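Local coordinates for uncharacterized protein (Pseudomonas aeruginosa PAO1, PDB 4R1D) that probably hydrolyses lipids as the type VI secretion effector Tle4, a calcium-binding alpha/beta hydrolase captured here in complex with its inhibitor Tli4, at residues G496-V500 and R531-H535; A429-D435 and S516-K522; L378-S384 and R401-E405. All coordinates share one frame; numbering follows the deposited sequence.

In the fold
Contacts 1 and 2 are neighbours at the edge of the parallel sheet, their centres 8 Å apart. Contact 2 pairs strand 427-432 with the outermost strand 515-519; contact 1 joins two loops beside it that carry D497 and H535, which with S256 resemble a catalytic triad. Two probable hydrogen bonds tie these contacts together: G532 N lies 2.7 Å from D434 OD2, and Y533 OH lies 2.8 Å from H519 ND1. Contact 3, at the start of helix 400-421, stands apart, its centre about 30 Å from that of contact 1 and 35 Å from that of contact 2. None of the three lies at the calcium site of E152, D156, F202 and D203.

Contact 1: G496-V500 and R531-H535; sequences GDETV and RGYEH
The D497-H535 pair is a histidine-carboxylate contact between two loops of an alpha/beta hydrolase, one before helix 502-505 and the other before helix 542-556. On its far nitrogen, NE2, H535 is hydrogen-bonded to OG of S256, which directly follows sheet strand 250-255 and precedes helix 258-267, as the nucleophile elbow does in this fold. The series is consistent with a Ser-His-Asp catalytic triad.

The link between loops is a 2.8 Å hydrogen bond from H535 ND1 to D497 OD2. OD2 lies in the imidazole plane, although the carboxylate is turned 65° against the ring, and the N-H reaches it on the syn side, 30° out of the carboxylate plane. A second bond, H535 N to D497 O at 2.9 Å, ties the two backbones directly. Aspartate suits position 497 because its short chain can serve both loops. With CG between N and the carbonyl carbon (chi1 69°), OD1 turns back onto its own loop and accepts from T499 N at 2.9 Å, an Asx turn, extended to an Asx motif by V500 N at 2.7 Å; together they hold the carboxylate against rotation.

Over one face of the imidazole sits T499, its CB 4.0 Å from the ring centroid in a CH-pi contact. A water joins T499 OG1 to E534 OE2, an oxygen that also accepts from Q536 N. V500 CG2 approaches the ring obliquely, 3.5 Å from H535 CE1.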
# COMPACT_ATOMS: atom_id res chain seq x y z
N GLY A 496 -16.69 5.04 16.49
CA GLY A 496 -15.44 4.36 16.22
C GLY A 496 -14.27 5.30 16.40
O GLY A 496 -14.25 6.11 17.34
N ASP A 497 -13.28 5.21 15.51
CA ASP A 497 -12.12 6.08 15.60
C ASP A 497 -11.91 6.86 14.30
O ASP A 497 -10.82 7.35 14.05
CB ASP A 497 -10.87 5.28 15.97
CG ASP A 497 -10.42 4.34 14.85
OD1 ASP A 497 -10.99 4.43 13.75
OD2 ASP A 497 -9.48 3.54 15.06
N GLU A 498 -12.97 6.97 13.50
CA GLU A 498 -12.99 7.66 12.20
C GLU A 498 -12.81 6.67 11.06
O GLU A 498 -13.42 6.82 10.00
CB GLU A 498 -11.95 8.78 12.09
CG GLU A 498 -12.02 9.80 13.21
CD GLU A 498 -12.41 11.17 12.73
OE1 GLU A 498 -11.95 11.59 11.64
OE2 GLU A 498 -13.18 11.84 13.46
N THR A 499 -11.98 5.66 11.27
CA THR A 499 -11.70 4.68 10.23
C THR A 499 -12.24 3.29 10.55
O THR A 499 -12.71 2.59 9.66
CB THR A 499 -10.20 4.58 9.93
OG1 THR A 499 -9.80 5.73 9.19
CG2 THR A 499 -9.90 3.33 9.11
N VAL A 500 -12.17 2.90 11.82
CA VAL A 500 -12.67 1.60 12.27
C VAL A 500 -13.91 1.78 13.15
O VAL A 500 -13.82 2.30 14.25
CB VAL A 500 -11.57 0.85 13.07
CG1 VAL A 500 -12.08 -0.49 13.63
CG2 VAL A 500 -10.33 0.63 12.18
N ARG A 531 -11.92 12.54 24.85
CA ARG A 531 -12.55 12.08 23.61
C ARG A 531 -11.67 10.98 23.00
O ARG A 531 -10.44 11.08 23.06
CB ARG A 531 -12.66 13.24 22.61
CG ARG A 531 -13.32 12.90 21.27
CD ARG A 531 -13.11 14.03 20.26
NE ARG A 531 -13.95 13.86 19.07
CZ ARG A 531 -13.71 14.43 17.90
NH1 ARG A 531 -12.66 15.22 17.74
NH2 ARG A 531 -14.53 14.21 16.88
N GLY A 532 -12.29 9.95 22.45
CA GLY A 532 -11.54 8.86 21.82
C GLY A 532 -10.66 9.39 20.72
O GLY A 532 -10.99 10.37 20.05
N TYR A 533 -9.52 8.74 20.51
CA TYR A 533 -8.54 9.20 19.54
C TYR A 533 -8.94 8.87 18.11
O TYR A 533 -9.84 8.06 17.88
CB TYR A 533 -7.15 8.60 19.86
CG TYR A 533 -7.20 7.15 20.30
CD1 TYR A 533 -7.42 6.13 19.37
CD2 TYR A 533 -7.03 6.80 21.63
CE1 TYR A 533 -7.47 4.79 19.76
CE2 TYR A 533 -7.07 5.47 22.03
CZ TYR A 533 -7.31 4.47 21.10
OH TYR A 533 -7.36 3.16 21.50
N GLU A 534 -8.27 9.51 17.17
CA GLU A 534 -8.46 9.26 15.75
C GLU A 534 -7.52 8.15 15.31
O GLU A 534 -6.43 7.99 15.86
CB GLU A 534 -8.18 10.55 14.97
CG GLU A 534 -8.32 10.45 13.45
CD GLU A 534 -7.07 9.94 12.77
OE1 GLU A 534 -5.95 10.27 13.23
OE2 GLU A 534 -7.20 9.18 11.78
N HIS A 535 -7.96 7.36 14.34
CA HIS A 535 -7.25 6.16 13.89
C HIS A 535 -5.77 6.37 13.54
O HIS A 535 -4.89 5.69 14.07
CB HIS A 535 -7.98 5.57 12.67
CG HIS A 535 -7.44 4.24 12.22
ND1 HIS A 535 -7.77 3.06 12.85
CD2 HIS A 535 -6.62 3.91 11.20
CE1 HIS A 535 -7.16 2.06 12.24
NE2 HIS A 535 -6.46 2.54 11.23
O HOH W 1 -12.15 6.91 19.18
O HOH W 2 -9.26 8.20 10.36

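Contact 2: A429-D435 and S516-K522; sequences AHYGADD and SFRHGSK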
# COMPACT_ATOMS: atom_id res chain seq x y z
N ALA A 429 -5.40 -5.96 23.30
CA ALA A 429 -5.90 -5.10 22.24
C ALA A 429 -6.43 -3.79 22.81
O ALA A 429 -6.98 -3.76 23.91
CB ALA A 429 -7.00 -5.83 21.49
N HIS A 430 -6.27 -2.69 22.07
CA HIS A 430 -6.94 -1.44 22.42
C HIS A 430 -7.54 -0.82 21.15
O HIS A 430 -7.07 -1.07 20.04
CB HIS A 430 -5.99 -0.46 23.14
CG HIS A 430 -4.84 -0.00 22.30
ND1 HIS A 430 -3.63 -0.67 22.26
CD2 HIS A 430 -4.72 1.04 21.44
CE1 HIS A 430 -2.82 -0.06 21.41
NE2 HIS A 430 -3.46 0.98 20.90
N TYR A 431 -8.60 -0.05 21.31
CA TYR A 431 -9.26 0.52 20.15
C TYR A 431 -10.06 1.76 20.54
O TYR A 431 -10.34 1.96 21.72
CB TYR A 431 -10.17 -0.53 19.48
CG TYR A 431 -11.26 -1.06 20.38
CD1 TYR A 431 -10.97 -1.94 21.42
CD2 TYR A 431 -12.59 -0.68 20.19
CE1 TYR A 431 -11.98 -2.43 22.25
CE2 TYR A 431 -13.59 -1.17 21.01
CZ TYR A 431 -13.29 -2.04 22.03
OH TYR A 431 -14.29 -2.52 22.85
N GLY A 432 -10.40 2.57 19.55
CA GLY A 432 -11.16 3.80 19.76
C GLY A 432 -12.64 3.55 19.53
O GLY A 432 -13.05 3.11 18.45
N ALA A 433 -13.44 3.81 20.56
CA ALA A 433 -14.86 3.60 20.49
C ALA A 433 -15.55 4.86 20.98
O ALA A 433 -15.83 5.01 22.17
CB ALA A 433 -15.25 2.43 21.36
N ASP A 434 -15.82 5.77 20.06
CA ASP A 434 -16.32 7.08 20.46
C ASP A 434 -17.44 7.50 19.54
O ASP A 434 -17.29 7.49 18.31
CB ASP A 434 -15.20 8.11 20.43
CG ASP A 434 -15.54 9.35 21.23
OD1 ASP A 434 -16.37 10.16 20.76
OD2 ASP A 434 -14.97 9.53 22.32
N ASP A 435 -18.57 7.88 20.13
CA ASP A 435 -19.73 8.25 19.34
C ASP A 435 -19.63 9.64 18.71
O ASP A 435 -20.50 10.02 17.93
CB ASP A 435 -21.01 8.10 20.17
CG ASP A 435 -21.49 6.66 20.22
OD1 ASP A 435 -21.55 6.02 19.15
OD2 ASP A 435 -21.81 6.17 21.32
N SER A 516 -8.64 -6.24 26.55
CA SER A 516 -9.21 -5.35 25.54
C SER A 516 -9.53 -3.99 26.18
O SER A 516 -10.32 -3.91 27.13
CB SER A 516 -10.46 -5.98 24.90
OG SER A 516 -11.05 -5.12 23.94
N PHE A 517 -8.91 -2.94 25.66
CA PHE A 517 -9.10 -1.58 26.18
C PHE A 517 -9.97 -0.76 25.25
O PHE A 517 -9.59 -0.46 24.10
CB PHE A 517 -7.76 -0.90 26.42
CG PHE A 517 -6.90 -1.61 27.43
CD1 PHE A 517 -6.19 -2.74 27.07
CD2 PHE A 517 -6.83 -1.15 28.74
CE1 PHE A 517 -5.41 -3.41 27.98
CE2 PHE A 517 -6.06 -1.82 29.66
CZ PHE A 517 -5.34 -2.95 29.29
N ARG A 518 -11.15 -0.39 25.75
CA ARG A 518 -12.15 0.30 24.97
C ARG A 518 -12.02 1.81 25.26
O ARG A 518 -12.50 2.31 26.28
CB ARG A 518 -13.52 -0.23 25.35
CG ARG A 518 -14.73 0.30 24.58
CD ARG A 518 -15.95 -0.49 25.09
NE ARG A 518 -17.23 -0.13 24.49
CZ ARG A 518 -17.74 -0.66 23.38
NH1 ARG A 518 -17.04 -1.56 22.68
NH2 ARG A 518 -18.94 -0.27 22.95
N HIS A 519 -11.34 2.52 24.37
CA HIS A 519 -10.99 3.91 24.63
C HIS A 519 -12.01 4.88 24.03
O HIS A 519 -12.45 4.71 22.90
CB HIS A 519 -9.57 4.24 24.14
CG HIS A 519 -8.50 3.52 24.89
ND1 HIS A 519 -7.36 3.02 24.28
CD2 HIS A 519 -8.37 3.22 26.20
CE1 HIS A 519 -6.60 2.43 25.18
NE2 HIS A 519 -7.19 2.54 26.36
N GLY A 520 -12.37 5.91 24.78
CA GLY A 520 -13.31 6.89 24.27
C GLY A 520 -14.66 6.84 24.97
O GLY A 520 -14.82 6.18 26.00
N SER A 521 -15.63 7.53 24.39
CA SER A 521 -16.91 7.76 25.04
C SER A 521 -17.69 6.49 25.37
O SER A 521 -18.49 6.47 26.31
CB SER A 521 -17.77 8.68 24.17
OG SER A 521 -18.32 7.97 23.08
N LYS A 522 -17.47 5.42 24.60
CA LYS A 522 -18.21 4.17 24.83
C LYS A 522 -17.52 3.22 25.81
O LYS A 522 -18.02 2.14 26.09
CB LYS A 522 -18.49 3.46 23.49
CG LYS A 522 -19.15 4.36 22.46
CD LYS A 522 -19.41 3.64 21.14
CE LYS A 522 -20.51 2.58 21.25
NZ LYS A 522 -21.83 3.20 21.61
O HOH W 3 -20.87 7.22 23.63
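Y431 and R518, paired across two neighbouring strands, meet through their side chains as well as their backbones. The phenol ring lies over R518, whose CA makes a CH-pi contact with its face, while the guanidinium, set at 73° to the ring, gives an in-plane hydrogen bond from NH1 to Y431 OH at 2.9 Å. An arginine extended from CG to NE is long enough to run past the ring to its hydroxyl. The same hydroxyl is bonded to E182, and R518 NH1 also to Q506, so each end of this pair has a second hold.

Behind the side chains runs regular parallel pairing. F517 N and H519 N donate to A429 O and Y431 O, and Y431 N donates to F517 O at 3.0 Å. Strand 515-519 is thereby the outermost strand of this chain's parallel sheet, the core of the alpha/beta hydrolase fold. H430 and H519 lie on the other face from Y431, against helix 542-556, with H430 CB 3.6 Å from H519 CE1.

Past the strand ends the chains stay joined. A433 N bonds to H519 O at 2.7 Å, and A433 O accepts from K522 N at 3.0 Å. G520 fits the bend between, its phi positive and its CA close to D434 OD2. Further out, S521 OG accepts a nearly straight bond from D435 N (169°), and S521 N meets D434 OD2 from above the carboxylate plane; D434 OD1 is bonded to S436 OG. Toward the surface K522, curled at its last two torsions, brings NZ to D435 OD2 in a 3.0 Å salt bridge; S494 OG bonds to both residues.

Contact 3: L378-S384 and R401-E405; sequences LVPEQNS and RDNFE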
# COMPACT_ATOMS: atom_id res chain seq x y z
N LEU A 378 -20.49 -2.11 -4.64
CA LEU A 378 -19.20 -1.50 -4.32
C LEU A 378 -18.56 -0.87 -5.56
O LEU A 378 -18.01 0.23 -5.50
CB LEU A 378 -18.26 -2.55 -3.75
CG LEU A 378 -16.94 -2.01 -3.23
CD1 LEU A 378 -17.18 -1.11 -2.02
CD2 LEU A 378 -16.03 -3.18 -2.86
N VAL A 379 -18.63 -1.61 -6.66
CA VAL A 379 -18.22 -1.10 -7.96
C VAL A 379 -19.38 -1.22 -8.95
O VAL A 379 -19.46 -2.18 -9.72
CB VAL A 379 -16.98 -1.82 -8.50
CG1 VAL A 379 -16.49 -1.15 -9.78
CG2 VAL A 379 -15.89 -1.83 -7.45
N PRO A 380 -20.29 -0.24 -8.91
CA PRO A 380 -21.41 -0.24 -9.85
C PRO A 380 -20.89 -0.23 -11.28
O PRO A 380 -19.72 0.09 -11.54
CB PRO A 380 -22.14 1.06 -9.54
CG PRO A 380 -21.10 1.94 -8.89
CD PRO A 380 -20.23 0.99 -8.10
N GLU A 381 -21.76 -0.58 -12.21
CA GLU A 381 -21.40 -0.63 -13.61
C GLU A 381 -20.74 0.67 -14.07
O GLU A 381 -19.79 0.66 -14.86
CB GLU A 381 -22.64 -0.94 -14.46
CG GLU A 381 -22.31 -1.44 -15.85
CD GLU A 381 -21.53 -2.74 -15.81
OE1 GLU A 381 -22.11 -3.78 -15.42
OE2 GLU A 381 -20.32 -2.73 -16.15
N GLN A 382 -21.24 1.80 -13.57
CA GLN A 382 -20.70 3.09 -13.97
C GLN A 382 -19.21 3.20 -13.65
O GLN A 382 -18.52 4.05 -14.22
CB GLN A 382 -21.44 4.23 -13.27
CG GLN A 382 -21.33 4.20 -11.75
CD GLN A 382 -21.64 5.53 -11.11
OE1 GLN A 382 -22.80 5.94 -11.03
NE2 GLN A 382 -20.60 6.22 -10.66
N ASN A 383 -18.72 2.36 -12.74
CA ASN A 383 -17.33 2.47 -12.27
C ASN A 383 -16.42 1.35 -12.77
O ASN A 383 -15.25 1.27 -12.39
CB ASN A 383 -17.27 2.56 -10.73
CG ASN A 383 -17.76 3.91 -10.21
OD1 ASN A 383 -17.96 4.85 -10.98
ND2 ASN A 383 -17.93 4.00 -8.89
N SER A 384 -16.97 0.48 -13.61
CA SER A 384 -16.19 -0.62 -14.20
C SER A 384 -14.99 -0.09 -14.99
O SER A 384 -13.95 -0.75 -15.06
CB SER A 384 -17.06 -1.47 -15.12
OG SER A 384 -18.21 -1.94 -14.45
N ARG A 401 -13.33 -7.25 -14.72
CA ARG A 401 -14.31 -7.74 -13.76
C ARG A 401 -13.96 -9.17 -13.33
O ARG A 401 -14.17 -9.53 -12.18
CB ARG A 401 -15.72 -7.64 -14.36
CG ARG A 401 -16.89 -7.86 -13.41
CD ARG A 401 -16.99 -6.83 -12.28
NE ARG A 401 -17.50 -5.50 -12.64
CZ ARG A 401 -18.03 -4.67 -11.74
NH1 ARG A 401 -18.13 -5.06 -10.48
NH2 ARG A 401 -18.46 -3.46 -12.08
N ASP A 402 -13.40 -9.97 -14.24
CA ASP A 402 -12.93 -11.31 -13.91
C ASP A 402 -11.92 -11.21 -12.78
O ASP A 402 -12.00 -11.93 -11.79
CB ASP A 402 -12.22 -11.97 -15.09
CG ASP A 402 -13.17 -12.56 -16.12
OD1 ASP A 402 -14.36 -12.77 -15.81
OD2 ASP A 402 -12.70 -12.83 -17.25
N ASN A 403 -10.95 -10.32 -12.96
CA ASN A 403 -9.90 -10.13 -11.96
C ASN A 403 -10.49 -9.68 -10.63
O ASN A 403 -10.15 -10.22 -9.58
CB ASN A 403 -8.89 -9.10 -12.45
CG ASN A 403 -7.60 -9.16 -11.69
OD1 ASN A 403 -6.83 -10.10 -11.85
ND2 ASN A 403 -7.36 -8.17 -10.82
N PHE A 404 -11.36 -8.68 -10.69
CA PHE A 404 -11.98 -8.13 -9.49
C PHE A 404 -12.79 -9.18 -8.72
O PHE A 404 -12.68 -9.28 -7.50
CB PHE A 404 -12.84 -6.91 -9.83
CG PHE A 404 -13.61 -6.37 -8.66
CD1 PHE A 404 -12.95 -5.78 -7.58
CD2 PHE A 404 -15.00 -6.45 -8.63
CE1 PHE A 404 -13.67 -5.29 -6.50
CE2 PHE A 404 -15.71 -5.94 -7.54
CZ PHE A 404 -15.04 -5.37 -6.48
N GLU A 405 -13.61 -9.96 -9.43
CA GLU A 405 -14.42 -10.96 -8.73
C GLU A 405 -13.57 -12.05 -8.09
O GLU A 405 -13.87 -12.52 -6.98
CB GLU A 405 -15.50 -11.54 -9.67
CG GLU A 405 -16.48 -10.47 -10.12
CD GLU A 405 -17.59 -11.01 -11.00
OE1 GLU A 405 -17.60 -12.22 -11.28
OE2 GLU A 405 -18.44 -10.21 -11.42
O HOH W 4 -19.22 -4.34 -7.54
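S384 and R401 have their CA atoms 7.4 Å apart, and V379 and F404 stand farther off still, so the loop 378-384 and the start of helix 400-421 are bridged by side chains and not by touching backbones. This is a helix-to-loop contact of the alpha/beta hydrolase fold, on the helix leading to sheet strand 427-432, in which an arginine meets a carbonyl oxygen end-on through NH1 and NH2. The loop folds back on itself in turns closed by N383 N to P380 O and S384 N to E381 O, and V379 O and S384 OG both face R401.

R401 spans the gap. Its chain leaves with CG anti to N and then bends at chi2 (63°) and chi3 (76°), turning the guanidinium toward the loop. NH2 donates to V379 O at 2.9 Å, and NH1 adds a longer, more bent bond to the same oxygen (3.3 Å, 137°), which lies in the guanidinium plane. The second N-H of NH2 is directed at S384 OG, 2.8 Å away and also near that plane. Arginine suits the place because one flat group can satisfy the carbonyl and the hydroxyl together. The nearby carboxylate of E381 would add a mild electrostatic attraction.

Next to this polar grip F404, one turn on in the helix, meets apolar loop side chains: CZ lies 3.8 Å from V379 CG2, and L378 CD2 approaches the ring at its edge. L378 and V379 also pack on M294 of helix 289-296. E405 makes a salt bridge to K91 of the other protein chain, presumably Tli4. Between the segments, a water accepts from V379 N at 2.9 Å and from R401 NH1 at 3.2 Å.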